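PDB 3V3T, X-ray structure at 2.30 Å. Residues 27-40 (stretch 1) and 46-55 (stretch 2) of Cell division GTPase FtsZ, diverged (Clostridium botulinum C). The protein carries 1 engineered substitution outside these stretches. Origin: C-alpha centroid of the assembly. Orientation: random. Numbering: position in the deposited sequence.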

ATOM      1  N   CYS A  27       1.127 -15.917   1.840  1.00 39.33           N
ATOM      2  CA  CYS A  27       1.617 -16.422   0.565  1.00 42.79           C
ATOM      3  C   CYS A  27       3.061 -15.979   0.369  1.00 44.48           C
ATOM      4  O   CYS A  27       3.356 -14.784   0.409  1.00 42.28           O
ATOM      5  CB  CYS A  27       0.759 -15.900  -0.588  1.00 39.61           C
ATOM      6  SG  CYS A  27       1.318 -16.471  -2.213  1.00 47.22           S
ATOM      7  N   GLY A  28       3.955 -16.938   0.146  1.00 42.25           N
ATOM      8  CA  GLY A  28       5.372 -16.643   0.051  1.00 43.72           C
ATOM      9  C   GLY A  28       5.873 -16.509  -1.373  1.00 43.77           C
ATOM     10  O   GLY A  28       7.083 -16.509  -1.624  1.00 41.01           O
ATOM     11  N   ASP A  29       4.938 -16.408  -2.310  1.00 44.84           N
ATOM     12  CA  ASP A  29       5.281 -16.283  -3.713  1.00 44.42           C
ATOM     13  C   ASP A  29       5.869 -14.908  -4.047  1.00 41.74           C
ATOM     14  O   ASP A  29       6.463 -14.726  -5.112  1.00 40.29           O
ATOM     15  CB  ASP A  29       4.059 -16.567  -4.578  1.00 51.79           C
ATOM     16  CG  ASP A  29       3.528 -17.969  -4.385  1.00 57.74           C
ATOM     17  OD1 ASP A  29       4.278 -18.817  -3.860  1.00 67.23           O
ATOM     18  OD2 ASP A  29       2.369 -18.227  -4.764  1.00 58.99           O
ATOM     19  N   TYR A  30       5.719 -13.949  -3.134  1.00 36.04           N
ATOM     20  CA  TYR A  30       6.292 -12.614  -3.319  1.00 32.54           C
ATOM     21  C   TYR A  30       7.780 -12.595  -2.947  1.00 38.75           C
ATOM     22  O   TYR A  30       8.255 -13.438  -2.183  1.00 45.73           O
ATOM     23  CB  TYR A  30       5.543 -11.574  -2.474  1.00 28.22           C
ATOM     24  CG  TYR A  30       4.054 -11.599  -2.676  1.00 43.40           C
ATOM     25  CD1 TYR A  30       3.464 -10.905  -3.721  1.00 35.32           C
ATOM     26  CD2 TYR A  30       3.230 -12.327  -1.818  1.00 40.58           C
ATOM     27  CE1 TYR A  30       2.102 -10.948  -3.918  1.00 35.42           C
ATOM     28  CE2 TYR A  30       1.869 -12.367  -2.005  1.00 29.35           C
ATOM     29  CZ  TYR A  30       1.316 -11.686  -3.054  1.00 32.68           C
ATOM     30  OH  TYR A  30      -0.038 -11.730  -3.234  1.00 32.42           O
ATOM     31  N   ASN A  31       8.504 -11.624  -3.492  1.00 38.22           N
ATOM     32  CA  ASN A  31       9.883 -11.362  -3.095  1.00 35.53           C
ATOM     33  C   ASN A  31       9.948 -10.162  -2.152  1.00 38.77           C
ATOM     34  O   ASN A  31       9.095  -9.272  -2.212  1.00 37.04           O
ATOM     35  CB  ASN A  31      10.736 -11.067  -4.321  1.00 34.76           C
ATOM     36  CG  ASN A  31      10.618 -12.132  -5.393  1.00 40.04           C
ATOM     37  OD1 ASN A  31      11.091 -13.258  -5.228  1.00 47.69           O
ATOM     38  ND2 ASN A  31      10.002 -11.771  -6.510  1.00 45.92           N
ATOM     39  N   ALA A  32      10.974 -10.117  -1.306  1.00 32.55           N
ATOM     40  CA  ALA A  32      11.060  -9.084  -0.283  1.00 36.08           C
ATOM     41  C   ALA A  32      12.490  -8.903   0.188  1.00 33.77           C
ATOM     42  O   ALA A  32      13.218  -9.869   0.367  1.00 33.39           O
ATOM     43  CB  ALA A  32      10.145  -9.430   0.923  1.00 28.90           C
ATOM     44  N   LEU A  33      12.876  -7.650   0.390  1.00 35.91           N
ATOM     45  CA  LEU A  33      14.131  -7.306   1.037  1.00 37.23           C
ATOM     46  C   LEU A  33      13.775  -6.423   2.218  1.00 38.72           C
ATOM     47  O   LEU A  33      13.377  -5.268   2.044  1.00 38.21           O
ATOM     48  CB  LEU A  33      15.035  -6.531   0.081  1.00 35.92           C
ATOM     49  CG  LEU A  33      16.353  -6.065   0.713  1.00 46.02           C
ATOM     50  CD1 LEU A  33      17.257  -7.252   1.024  1.00 41.38           C
ATOM     51  CD2 LEU A  33      17.083  -5.086  -0.192  1.00 50.59           C
ATOM     52  N   PHE A  34      13.875  -6.961   3.426  1.00 39.64           N
ATOM     53  CA  PHE A  34      13.513  -6.163   4.592  1.00 35.70           C
ATOM     54  C   PHE A  34      14.667  -5.255   4.980  1.00 40.09           C
ATOM     55  O   PHE A  34      15.792  -5.709   5.168  1.00 45.67           O
ATOM     56  CB  PHE A  34      13.133  -7.049   5.757  1.00 30.43           C
ATOM     57  CG  PHE A  34      11.910  -7.895   5.512  1.00 36.71           C
ATOM     58  CD1 PHE A  34      10.717  -7.616   6.162  1.00 33.72           C
ATOM     59  CD2 PHE A  34      11.969  -8.989   4.675  1.00 31.05           C
ATOM     60  CE1 PHE A  34       9.608  -8.410   5.965  1.00 33.20           C
ATOM     61  CE2 PHE A  34      10.870  -9.786   4.473  1.00 36.18           C
ATOM     62  CZ  PHE A  34       9.681  -9.495   5.115  1.00 31.61           C
ATOM     63  N   ILE A  35      14.378  -3.970   5.098  1.00 35.48           N
ATOM     64  CA  ILE A  35      15.408  -2.984   5.361  1.00 33.71           C
ATOM     65  C   ILE A  35      15.117  -2.320   6.688  1.00 42.84           C
ATOM     66  O   ILE A  35      13.972  -1.944   6.960  1.00 42.43           O
ATOM     67  CB  ILE A  35      15.413  -1.920   4.249  1.00 35.06           C
ATOM     68  CG1 ILE A  35      15.862  -2.549   2.926  1.00 35.77           C
ATOM     69  CG2 ILE A  35      16.293  -0.745   4.625  1.00 30.87           C
ATOM     70  CD1 ILE A  35      15.162  -1.962   1.692  1.00 39.30           C
ATOM     71  N   ASN A  36      16.144  -2.175   7.522  1.00 40.83           N
ATOM     72  CA  ASN A  36      15.938  -1.612   8.852  1.00 40.98           C
ATOM     73  C   ASN A  36      17.234  -1.144   9.527  1.00 48.08           C
ATOM     74  O   ASN A  36      18.308  -1.692   9.285  1.00 48.86           O
ATOM     75  CB  ASN A  36      15.231  -2.650   9.737  1.00 42.26           C
ATOM     76  CG  ASN A  36      14.352  -2.019  10.815  1.00 44.21           C
ATOM     77  OD1 ASN A  36      14.623  -0.921  11.306  1.00 42.74           O
ATOM     78  ND2 ASN A  36      13.289  -2.723  11.186  1.00 44.58           N
ATOM     79  N   THR A  37      17.115  -0.126  10.375  1.00 52.28           N
ATOM     80  CA  THR A  37      18.203   0.278  11.257  1.00 56.07           C
ATOM     81  C   THR A  37      18.328  -0.675  12.449  1.00 55.36           C
ATOM     82  O   THR A  37      19.400  -0.813  13.025  1.00 49.31           O
ATOM     83  CB  THR A  37      18.013   1.721  11.771  1.00 54.45           C
ATOM     84  OG1 THR A  37      16.668   1.893  12.241  1.00 50.53           O
ATOM     85  CG2 THR A  37      18.269   2.718  10.655  1.00 55.45           C
ATOM     86  N   SER A  38      17.235  -1.344  12.804  1.00 56.14           N
ATOM     87  CA  SER A  38      17.223  -2.220  13.976  1.00 57.04           C
ATOM     88  C   SER A  38      17.480  -3.683  13.633  1.00 59.90           C
ATOM     89  O   SER A  38      16.701  -4.298  12.898  1.00 61.66           O
ATOM     90  CB  SER A  38      15.881  -2.107  14.704  1.00 59.99           C
ATOM     91  OG  SER A  38      15.642  -3.246  15.517  1.00 59.73           O
ATOM     92  N   LYS A  39      18.551  -4.248  14.185  1.00 57.76           N
ATOM     93  CA  LYS A  39      18.875  -5.649  13.945  1.00 58.50           C
ATOM     94  C   LYS A  39      17.883  -6.572  14.653  1.00 58.21           C
ATOM     95  O   LYS A  39      17.443  -7.584  14.091  1.00 53.27           O
ATOM     96  CB  LYS A  39      20.311  -5.964  14.374  1.00 73.50           C
ATOM     97  CG  LYS A  39      20.825  -7.292  13.833  1.00 85.08           C
ATOM     98  CD  LYS A  39      20.559  -7.408  12.333  1.00 92.03           C
ATOM     99  CE  LYS A  39      20.757  -8.835  11.820  1.00 98.21           C
ATOM    100  NZ  LYS A  39      20.248  -9.021  10.421  1.00 93.99           N
ATOM    101  N   LYS A  40      17.528  -6.212  15.883  1.00 59.94           N
ATOM    102  CA  LYS A  40      16.500  -6.933  16.630  1.00 56.90           C
ATOM    103  C   LYS A  40      15.239  -7.127  15.784  1.00 61.48           C
ATOM    104  O   LYS A  40      14.707  -8.238  15.701  1.00 67.88           O
ATOM    105  CB  LYS A  40      16.166  -6.195  17.931  1.00 65.60           C
ATOM    106  CG  LYS A  40      17.386  -5.916  18.810  1.00 86.77           C
ATOM    107  CD  LYS A  40      17.430  -4.462  19.294  1.00 96.16           C
ATOM    108  CE  LYS A  40      17.425  -3.454  18.130  1.00 91.24           C
ATOM    109  NZ  LYS A  40      18.711  -3.407  17.368  1.00 87.94           N
TER
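Stretch 2 (46-55) KHAKHTYHIP

Where the direct pairing of these two segments gives out, water takes over the ladder: one water donates to Ala32 O (2.7 Å) and accepts from His50 N (3.1 Å), standing in for a direct backbone link between those residues. A second bridge lies farther back, where a water donates to Gly28 O at 3.0 Å and accepts from Lys49 NZ at 2.5 Å. Beyond the water, the contact is a compact example of how parallel strands pair. From His50 onward stretch 2 runs extended beside stretch 1, after an irregular loop through Lys46 to Lys49, the axes of strands 34-36 and 51-53 coming within 4.7 Å and their directions differing by 12°. Phe34 lies beside Thr51, Ile35 beside Tyr52 and Asn36 beside His53.

In a parallel pair, alternate residues of one strand reach both flanking residues of the other. Thus Phe34 N donates to His50 O (2.9 Å), while Phe34 O accepts from Tyr52 N (2.7 Å); two residues on, Asn36 N donates to Tyr52 O (3.2 Å) and Asn36 O accepts from Ile54 N (2.8 Å). Ile35, between them, makes no such bond to stretch 2, but its CA approaches Tyr52 O at 3.4 Å in a CA-H...O contact.

Side chains alternate accordingly. Ile35 and Tyr52 share one face, with Ile35 CG1 4.2 Å from Tyr52 CB; nearby, Ile35 CG2 packs 4.0 Å from Ile54 CD1. The other face carries Phe34, Asn36, Thr51 and His53. There Phe34 CD2 meets Ala48 CB at 3.6 Å, a separate apolar contact with the loop before the strand. At the far end, the His53 ring reaches the turn into the helix: its edge faces Lys39 N, 3.4 Å from His53 CD2, and His53 NE2 lies 3.0 Å from Thr37 O.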

ATOM      1  N   LYS A  46       9.600 -13.397  10.924  1.00 55.24           N
ATOM      2  CA  LYS A  46       9.352 -14.835  10.803  1.00 52.94           C
ATOM      3  C   LYS A  46       9.692 -15.385   9.419  1.00 53.20           C
ATOM      4  O   LYS A  46      10.204 -16.493   9.305  1.00 57.33           O
ATOM      5  CB  LYS A  46       7.897 -15.173  11.126  1.00 61.85           C
ATOM      6  CG  LYS A  46       7.499 -14.937  12.570  1.00 76.67           C
ATOM      7  CD  LYS A  46       6.142 -15.568  12.874  1.00 88.56           C
ATOM      8  CE  LYS A  46       5.060 -15.051  11.928  1.00 96.23           C
ATOM      9  NZ  LYS A  46       3.717 -15.650  12.206  1.00 98.89           N
ATOM     10  N   HIS A  47       9.423 -14.602   8.375  1.00 39.75           N
ATOM     11  CA  HIS A  47       9.463 -15.104   7.004  1.00 39.06           C
ATOM     12  C   HIS A  47      10.410 -14.321   6.093  1.00 40.55           C
ATOM     13  O   HIS A  47      10.169 -14.183   4.890  1.00 42.70           O
ATOM     14  CB  HIS A  47       8.050 -15.064   6.404  1.00 38.20           C
ATOM     15  CG  HIS A  47       7.007 -15.710   7.260  1.00 53.13           C
ATOM     16  ND1 HIS A  47       7.092 -17.022   7.679  1.00 64.54           N
ATOM     17  CD2 HIS A  47       5.848 -15.229   7.769  1.00 53.41           C
ATOM     18  CE1 HIS A  47       6.035 -17.317   8.414  1.00 61.09           C
ATOM     19  NE2 HIS A  47       5.263 -16.247   8.481  1.00 60.05           N
ATOM     20  N   ALA A  48      11.482 -13.792   6.652  1.00 41.36           N
ATOM     21  CA  ALA A  48      12.381 -12.974   5.859  1.00 49.27           C
ATOM     22  C   ALA A  48      13.516 -13.806   5.268  1.00 53.08           C
ATOM     23  O   ALA A  48      14.386 -14.288   5.993  1.00 64.83           O
ATOM     24  CB  ALA A  48      12.934 -11.831   6.702  1.00 55.35           C
ATOM     25  N   LYS A  49      13.503 -13.977   3.950  1.00 51.24           N
ATOM     26  CA  LYS A  49      14.595 -14.660   3.263  1.00 54.88           C
ATOM     27  C   LYS A  49      15.758 -13.700   3.015  1.00 58.87           C
ATOM     28  O   LYS A  49      16.908 -14.124   2.942  1.00 67.86           O
ATOM     29  CB  LYS A  49      14.130 -15.274   1.933  1.00 57.56           C
ATOM     30  CG  LYS A  49      13.229 -16.505   2.061  1.00 63.58           C
ATOM     31  CD  LYS A  49      13.420 -17.450   0.868  1.00 71.07           C
ATOM     32  CE  LYS A  49      12.187 -18.309   0.605  1.00 71.81           C
ATOM     33  NZ  LYS A  49      11.134 -17.532  -0.120  1.00 73.83           N
ATOM     34  N   HIS A  50      15.459 -12.408   2.880  1.00 55.00           N
ATOM     35  CA  HIS A  50      16.496 -11.411   2.615  1.00 51.23           C
ATOM     36  C   HIS A  50      16.329 -10.157   3.466  1.00 48.50           C
ATOM     37  O   HIS A  50      15.260  -9.560   3.502  1.00 51.20           O
ATOM     38  CB  HIS A  50      16.499 -11.046   1.135  1.00 48.70           C
ATOM     39  CG  HIS A  50      16.498 -12.238   0.235  1.00 64.88           C
ATOM     40  ND1 HIS A  50      15.352 -12.718  -0.361  1.00 70.75           N
ATOM     41  CD2 HIS A  50      17.499 -13.068  -0.145  1.00 71.70           C
ATOM     42  CE1 HIS A  50      15.648 -13.787  -1.080  1.00 73.83           C
ATOM     43  NE2 HIS A  50      16.943 -14.021  -0.966  1.00 75.44           N
ATOM     44  N   THR A  51      17.398  -9.766   4.148  1.00 50.35           N
ATOM     45  CA  THR A  51      17.385  -8.585   4.998  1.00 50.51           C
ATOM     46  C   THR A  51      18.582  -7.690   4.709  1.00 55.30           C
ATOM     47  O   THR A  51      19.619  -8.145   4.221  1.00 54.15           O
ATOM     48  CB  THR A  51      17.425  -8.964   6.490  1.00 48.41           C
ATOM     49  OG1 THR A  51      18.607  -9.722   6.759  1.00 58.28           O
ATOM     50  CG2 THR A  51      16.228  -9.794   6.860  1.00 46.92           C
ATOM     51  N   TYR A  52      18.430  -6.408   5.007  1.00 57.07           N
ATOM     52  CA  TYR A  52      19.539  -5.477   4.914  1.00 49.56           C
ATOM     53  C   TYR A  52      19.532  -4.551   6.113  1.00 54.73           C
ATOM     54  O   TYR A  52      18.651  -3.695   6.253  1.00 56.38           O
ATOM     55  CB  TYR A  52      19.470  -4.653   3.629  1.00 52.31           C
ATOM     56  CG  TYR A  52      20.649  -3.710   3.480  1.00 65.07           C
ATOM     57  CD1 TYR A  52      21.868  -4.163   2.988  1.00 71.63           C
ATOM     58  CD2 TYR A  52      20.549  -2.378   3.850  1.00 49.51           C
ATOM     59  CE1 TYR A  52      22.946  -3.309   2.859  1.00 73.64           C
ATOM     60  CE2 TYR A  52      21.617  -1.521   3.725  1.00 57.10           C
ATOM     61  CZ  TYR A  52      22.812  -1.987   3.229  1.00 70.38           C
ATOM     62  OH  TYR A  52      23.878  -1.128   3.106  1.00 80.16           O
ATOM     63  N   HIS A  53      20.526  -4.724   6.973  1.00 55.96           N
ATOM     64  CA  HIS A  53      20.669  -3.910   8.168  1.00 58.99           C
ATOM     65  C   HIS A  53      21.439  -2.648   7.836  1.00 67.42           C
ATOM     66  O   HIS A  53      22.513  -2.713   7.242  1.00 68.62           O
ATOM     67  CB  HIS A  53      21.420  -4.692   9.247  1.00 63.81           C
ATOM     68  CG  HIS A  53      21.558  -3.954  10.541  1.00 82.23           C
ATOM     69  ND1 HIS A  53      22.725  -3.328  10.921  1.00 87.36           N
ATOM     70  CD2 HIS A  53      20.677  -3.746  11.549  1.00 86.14           C
ATOM     71  CE1 HIS A  53      22.558  -2.767  12.106  1.00 90.27           C
ATOM     72  NE2 HIS A  53      21.323  -3.006  12.509  1.00 91.68           N
ATOM     73  N   ILE A  54      20.900  -1.497   8.218  1.00 59.52           N
ATOM     74  CA  ILE A  54      21.655  -0.260   8.071  1.00 80.13           C
ATOM     75  C   ILE A  54      22.532   0.029   9.298  1.00 89.16           C
ATOM     76  O   ILE A  54      22.026   0.193  10.410  1.00 92.01           O
ATOM     77  CB  ILE A  54      20.743   0.924   7.788  1.00 70.29           C
ATOM     78  CG1 ILE A  54      19.918   0.654   6.528  1.00 53.56           C
ATOM     79  CG2 ILE A  54      21.573   2.194   7.644  1.00 69.32           C
ATOM     80  CD1 ILE A  54      18.937   1.724   6.223  1.00 51.24           C
ATOM     81  N   PRO A  55      23.855   0.097   9.089  1.00 89.97           N
ATOM     82  CA  PRO A  55      24.832   0.318  10.163  1.00 96.42           C
ATOM     83  C   PRO A  55      24.447   1.462  11.104  1.00101.33           C
ATOM     84  O   PRO A  55      25.030   1.556  12.189  1.00106.51           O
ATOM     85  CB  PRO A  55      26.105   0.668   9.396  1.00 89.63           C
ATOM     86  CG  PRO A  55      25.965  -0.060   8.103  1.00 83.46           C
ATOM     87  CD  PRO A  55      24.501  -0.008   7.768  1.00 82.28           C
TER
HETATM   88  O   HOH W   1       9.161 -16.032   0.456  1.00 44.74           O
HETATM   89  O   HOH W   2      11.991 -12.954  -0.668  1.00 39.49           O
HETATM   90  O   HOH W   3      12.486 -11.777   2.082  1.00 48.12           O